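Local coordinates for protein FKBO (Streptomyces hygroscopicus, PDB 4BPS) that hydrolyses chorismate to pyruvate and a dihydroxy-dihydrobenzoate, a step in making the macrocyclic immunosuppressants FK506 and FK520, at residues Gly238-Gly250 and Val265-Leu279. Sequence-based numbering, arbitrary orientation.
Sequences GRLFISATAGILG and VALDNMARVIGAENL. With 3EB (3-(2-carboxyethyl)benzoic acid), chain B.
Asn269 reaches from the helix to the backbone of strand 239-249 where that strand is broken at Gly247, the centre of an inverse gamma turn. Its CB packs against Thr245 CG2 at 3.5 Å. With CG anti to the carbonyl carbon (chi1 -83°), the amide is carried to the turn, where ND2 donates to Ala246 O (3.1 Å) and, by a straighter bond, to Ile248 O (2.9 Å, 169° at the hydrogen). Both acceptors lie nearly in the amide plane. OD1 accepts from Arg272 NH2 at 2.7 Å at the guanidinium edge, and the bonds at both ends set the amide's rotation. A leucine here would probably leave both turn carbonyls and the Arg272 guanidinium without these bonds. Ile274 CG2 touches Leu240 CD2 and Ile242 CD1, 3.6 Å from each, and in one of two conformers the bent chain of selenomethionine Met270 brings CE to Ile242 CG2. Segment 265-274 lies over one face of the sheet, its direction 132° from that of strand 239-246, which lies between strands 229-232 and 337-343; from the opposite face, Ala244 and Ile248 line the ligand pocket, Ala244 against Glu338, the catalytic proton acceptor, and Ile248 near substrate-binding Tyr215.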
loop_
_atom_site.group_PDB
_atom_site.type_symbol
_atom_site.label_atom_id
_atom_site.label_comp_id
_atom_site.label_asym_id
_atom_site.label_seq_id
_atom_site.Cartn_x
_atom_site.Cartn_y
_atom_site.Cartn_z
ATOM N N GLY A 238 13.915 -6.079 11.310
ATOM C CA GLY A 238 12.632 -5.454 11.058
ATOM C C GLY A 238 12.662 -4.501 9.881
ATOM O O GLY A 238 13.716 -4.174 9.338
ATOM N N ARG A 239 11.467 -4.098 9.480
ATOM C CA ARG A 239 11.260 -3.336 8.254
ATOM C C ARG A 239 10.469 -2.086 8.562
ATOM O O ARG A 239 9.626 -2.070 9.469
ATOM C CB ARG A 239 10.402 -4.136 7.259
ATOM C CG ARG A 239 10.820 -5.581 7.074
ATOM C CD ARG A 239 12.183 -5.719 6.420
ATOM N NE ARG A 239 12.385 -7.120 6.043
ATOM C CZ ARG A 239 13.566 -7.703 5.896
ATOM N NH1 ARG A 239 14.700 -7.044 6.048
ATOM N NH2 ARG A 239 13.604 -8.984 5.568
ATOM N N LEU A 240 10.703 -1.045 7.778
ATOM C CA LEU A 240 9.898 0.169 7.865
ATOM C C LEU A 240 9.119 0.342 6.565
ATOM O O LEU A 240 9.697 0.625 5.527
ATOM C CB LEU A 240 10.815 1.359 8.116
ATOM C CG LEU A 240 10.137 2.712 8.346
ATOM C CD1 LEU A 240 9.173 2.677 9.521
ATOM C CD2 LEU A 240 11.251 3.740 8.595
ATOM N N PHE A 241 7.807 0.131 6.620
ATOM C CA PHE A 241 6.944 0.294 5.452
ATOM C C PHE A 241 6.357 1.702 5.463
ATOM O O PHE A 241 5.737 2.101 6.460
ATOM C CB PHE A 241 5.795 -0.714 5.507
ATOM C CG PHE A 241 6.254 -2.151 5.526
ATOM C CD1 PHE A 241 7.015 -2.666 4.492
ATOM C CD2 PHE A 241 5.945 -2.986 6.584
ATOM C CE1 PHE A 241 7.447 -3.999 4.507
ATOM C CE2 PHE A 241 6.367 -4.322 6.611
ATOM C CZ PHE A 241 7.094 -4.830 5.561
ATOM N N ILE A 242 6.555 2.459 4.378
ATOM C CA ILE A 242 6.076 3.830 4.309
ATOM C C ILE A 242 4.820 3.849 3.435
ATOM O O ILE A 242 4.813 3.291 2.332
ATOM C CB ILE A 242 7.146 4.766 3.741
ATOM C CG1 ILE A 242 8.485 4.610 4.488
ATOM C CG2 ILE A 242 6.644 6.215 3.809
ATOM C CD1 ILE A 242 9.673 5.029 3.669
ATOM N N SER A 243 3.768 4.487 3.928
ATOM C CA SER A 243 2.525 4.633 3.162
ATOM C C SER A 243 2.759 5.382 1.867
ATOM O O SER A 243 3.750 6.111 1.729
ATOM C CB SER A 243 1.516 5.408 3.993
ATOM O OG SER A 243 1.130 4.605 5.086
ATOM N N ALA A 244 1.811 5.251 0.935
ATOM C CA ALA A 244 1.745 6.217 -0.156
ATOM C C ALA A 244 1.654 7.602 0.479
ATOM O O ALA A 244 0.818 7.834 1.364
ATOM C CB ALA A 244 0.546 5.942 -1.021
ATOM N N THR A 245 2.531 8.500 0.034
ATOM C CA THR A 245 2.737 9.803 0.662
ATOM C C THR A 245 2.530 10.908 -0.376
ATOM O O THR A 245 3.121 10.842 -1.459
ATOM C CB THR A 245 4.158 9.853 1.244
ATOM O OG1 THR A 245 4.340 8.778 2.183
ATOM C CG2 THR A 245 4.392 11.182 1.983
ATOM N N ALA A 246 1.694 11.876 -0.023
ATOM C CA ALA A 246 1.271 12.935 -0.926
ATOM C C ALA A 246 1.805 14.296 -0.502
ATOM O O ALA A 246 2.356 14.468 0.603
ATOM C CB ALA A 246 -0.255 12.999 -0.956
ATOM N N GLY A 247 1.599 15.277 -1.384
ATOM C CA GLY A 247 1.911 16.677 -1.102
ATOM C C GLY A 247 0.801 17.345 -0.300
ATOM O O GLY A 247 -0.006 18.130 -0.845
ATOM N N ILE A 248 0.771 17.003 0.985
ATOM C CA ILE A 248 -0.202 17.498 1.938
ATOM C C ILE A 248 0.551 18.076 3.149
ATOM O O ILE A 248 1.618 17.567 3.533
ATOM C CB ILE A 248 -1.140 16.321 2.385
ATOM C CG1 ILE A 248 -2.233 16.051 1.340
ATOM C CG2 ILE A 248 -1.806 16.574 3.723
ATOM C CD1 ILE A 248 -2.960 14.711 1.512
ATOM N N LEU A 249 -0.015 19.123 3.737
ATOM C CA LEU A 249 0.466 19.653 5.019
ATOM C C LEU A 249 -0.789 19.822 5.889
ATOM O O LEU A 249 -1.801 20.395 5.456
ATOM C CB LEU A 249 1.363 20.886 4.842
ATOM C CG LEU A 249 2.720 20.585 4.136
ATOM C CD1 LEU A 249 3.468 21.881 3.869
ATOM C CD2 LEU A 249 3.693 19.527 4.804
ATOM N N GLY A 250 -0.765 19.286 7.101
ATOM C CA GLY A 250 -1.981 19.165 7.894
ATOM C C GLY A 250 -2.847 18.119 7.216
ATOM O O GLY A 250 -2.381 16.984 7.013
ATOM N N VAL A 265 7.172 18.079 -1.659
ATOM C CA VAL A 265 6.560 17.968 -0.344
ATOM C C VAL A 265 6.284 16.508 0.025
ATOM O O VAL A 265 6.432 16.113 1.178
ATOM C CB VAL A 265 5.288 18.838 -0.237
ATOM C CG1 VAL A 265 4.535 18.556 1.060
ATOM C CG2 VAL A 265 5.691 20.313 -0.308
ATOM N N ALA A 266 5.871 15.685 -0.943
ATOM C CA ALA A 266 5.680 14.262 -0.682
ATOM C C ALA A 266 6.985 13.649 -0.184
ATOM O O ALA A 266 7.010 12.898 0.797
ATOM C CB ALA A 266 5.189 13.550 -1.939
ATOM N N LEU A 267 8.089 13.943 -0.869
ATOM C CA LEU A 267 9.392 13.429 -0.456
ATOM C C LEU A 267 9.793 14.001 0.909
ATOM O O LEU A 267 10.360 13.292 1.729
ATOM C CB LEU A 267 10.422 13.730 -1.535
ATOM C CG LEU A 267 10.257 12.906 -2.818
ATOM C CD1 LEU A 267 11.110 13.517 -3.946
ATOM C CD2 LEU A 267 10.634 11.469 -2.580
ATOM N N ASP A 268 9.520 15.294 1.142
ATOM C CA ASP A 268 9.764 15.877 2.461
ATOM C C ASP A 268 8.979 15.136 3.542
ATOM O O ASP A 268 9.500 14.890 4.633
ATOM C CB ASP A 268 9.337 17.348 2.533
ATOM C CG ASP A 268 10.176 18.287 1.704
ATOM O OD1 ASP A 268 11.271 17.923 1.243
ATOM O OD2 ASP A 268 9.690 19.439 1.538
ATOM N N ASN A 269 7.716 14.810 3.258
ATOM C CA ASN A 269 6.896 14.100 4.238
ATOM C C ASN A 269 7.468 12.707 4.499
ATOM O O ASN A 269 7.541 12.246 5.655
ATOM C CB ASN A 269 5.460 13.983 3.743
ATOM C CG ASN A 269 4.634 15.244 4.026
ATOM O OD1 ASN A 269 4.830 15.902 5.044
ATOM N ND2 ASN A 269 3.646 15.524 3.169
HETATM N N MSE A 270 7.913 12.015 3.450
HETATM C CA MSE A 270 8.526 10.711 3.627
HETATM C C MSE A 270 9.782 10.829 4.498
HETATM O O MSE A 270 9.989 10.016 5.402
HETATM C CB MSE A 270 8.848 10.131 2.247
HETATM C CG MSE A 270 9.609 8.826 2.284
HETATM SE SE MSE A 270 9.859 8.029 0.518
HETATM C CE MSE A 270 8.150 7.109 0.353
ATOM N N ALA A 271 10.613 11.842 4.230
ATOM C CA ALA A 271 11.838 12.031 5.019
ATOM C C ALA A 271 11.500 12.327 6.468
ATOM O O ALA A 271 12.187 11.857 7.372
ATOM C CB ALA A 271 12.692 13.139 4.428
ATOM N N ARG A 272 10.430 13.072 6.709
ATOM C CA ARG A 272 10.077 13.416 8.085
ATOM C C ARG A 272 9.612 12.177 8.843
ATOM O O ARG A 272 9.974 11.977 10.004
ATOM C CB ARG A 272 9.005 14.506 8.133
ATOM C CG ARG A 272 8.887 15.092 9.533
ATOM C CD ARG A 272 7.791 16.133 9.686
ATOM N NE ARG A 272 7.957 17.138 8.657
ATOM C CZ ARG A 272 7.226 17.200 7.556
ATOM N NH1 ARG A 272 7.505 18.101 6.629
ATOM N NH2 ARG A 272 6.214 16.368 7.367
ATOM N N VAL A 273 8.811 11.338 8.198
ATOM C CA VAL A 273 8.237 10.177 8.843
ATOM C C VAL A 273 9.323 9.215 9.306
ATOM O O VAL A 273 9.233 8.608 10.369
ATOM C CB VAL A 273 7.282 9.478 7.865
ATOM C CG1 VAL A 273 6.956 8.077 8.319
ATOM C CG2 VAL A 273 6.024 10.294 7.729
ATOM N N ILE A 274 10.353 9.057 8.469
ATOM C CA ILE A 274 11.421 8.080 8.739
ATOM C C ILE A 274 12.634 8.673 9.466
ATOM O O ILE A 274 13.596 7.949 9.734
ATOM C CB ILE A 274 11.879 7.367 7.434
ATOM C CG1 ILE A 274 12.698 8.326 6.542
ATOM C CG2 ILE A 274 10.666 6.757 6.726
ATOM C CD1 ILE A 274 13.165 7.733 5.213
ATOM N N GLY A 275 12.585 9.958 9.802
ATOM C CA GLY A 275 13.714 10.628 10.420
ATOM C C GLY A 275 13.945 10.189 11.845
ATOM O O GLY A 275 13.025 9.754 12.530
ATOM N N ALA A 276 15.188 10.341 12.287
ATOM C CA ALA A 276 15.634 9.877 13.593
ATOM C C ALA A 276 14.711 10.306 14.730
ATOM O O ALA A 276 14.355 9.466 15.563
ATOM C CB ALA A 276 17.059 10.365 13.868
ATOM N N GLU A 277 14.354 11.581 14.792
ATOM C CA GLU A 277 13.617 12.036 15.945
ATOM C C GLU A 277 12.170 11.563 15.897
ATOM O O GLU A 277 11.610 11.250 16.945
ATOM C CB GLU A 277 13.720 13.564 16.091
ATOM C CG GLU A 277 12.979 14.161 17.272
ATOM C CD GLU A 277 13.438 13.693 18.623
ATOM O OE1 GLU A 277 14.523 13.098 18.751
ATOM O OE2 GLU A 277 12.694 13.953 19.601
ATOM N N ASN A 278 11.565 11.480 14.712
ATOM C CA ASN A 278 10.204 10.965 14.654
ATOM C C ASN A 278 10.185 9.496 15.052
ATOM O O ASN A 278 9.300 9.049 15.791
ATOM C CB ASN A 278 9.582 11.134 13.254
ATOM C CG ASN A 278 8.093 10.879 13.268
ATOM O OD1 ASN A 278 7.379 11.461 14.072
ATOM N ND2 ASN A 278 7.627 9.970 12.418
ATOM N N LEU A 279 11.155 8.733 14.560
ATOM C CA LEU A 279 11.194 7.315 14.897
ATOM C C LEU A 279 11.438 7.133 16.401
ATOM O O LEU A 279 10.754 6.333 17.045
ATOM C CB LEU A 279 12.211 6.580 14.020
ATOM C CG LEU A 279 11.790 6.478 12.540
ATOM C CD1 LEU A 279 12.776 5.616 11.794
ATOM C CD2 LEU A 279 10.378 5.954 12.323
HETATM C C 3EB B . -3.543 11.272 2.095
HETATM O O 3EB B . -4.677 11.308 2.583
HETATM C CA 3EB B . -3.308 10.960 0.644
HETATM O OAB 3EB B . -7.106 5.783 1.673
HETATM O OAD 3EB B . -5.677 4.123 2.023
HETATM C CAE 3EB B . -2.637 8.033 1.155
HETATM C CAF 3EB B . -2.422 6.764 1.679
HETATM C CAG 3EB B . -3.919 8.437 0.782
HETATM C CAH 3EB B . -3.476 5.879 1.827
HETATM C CAL 3EB B . -5.938 5.348 1.716
HETATM C CAM 3EB B . -4.973 7.539 0.957
HETATM C CAN 3EB B . -4.769 6.268 1.494
HETATM O OXT 3EB B . -2.488 11.558 2.781
HETATM C C2 3EB B . -4.189 9.794 0.150
#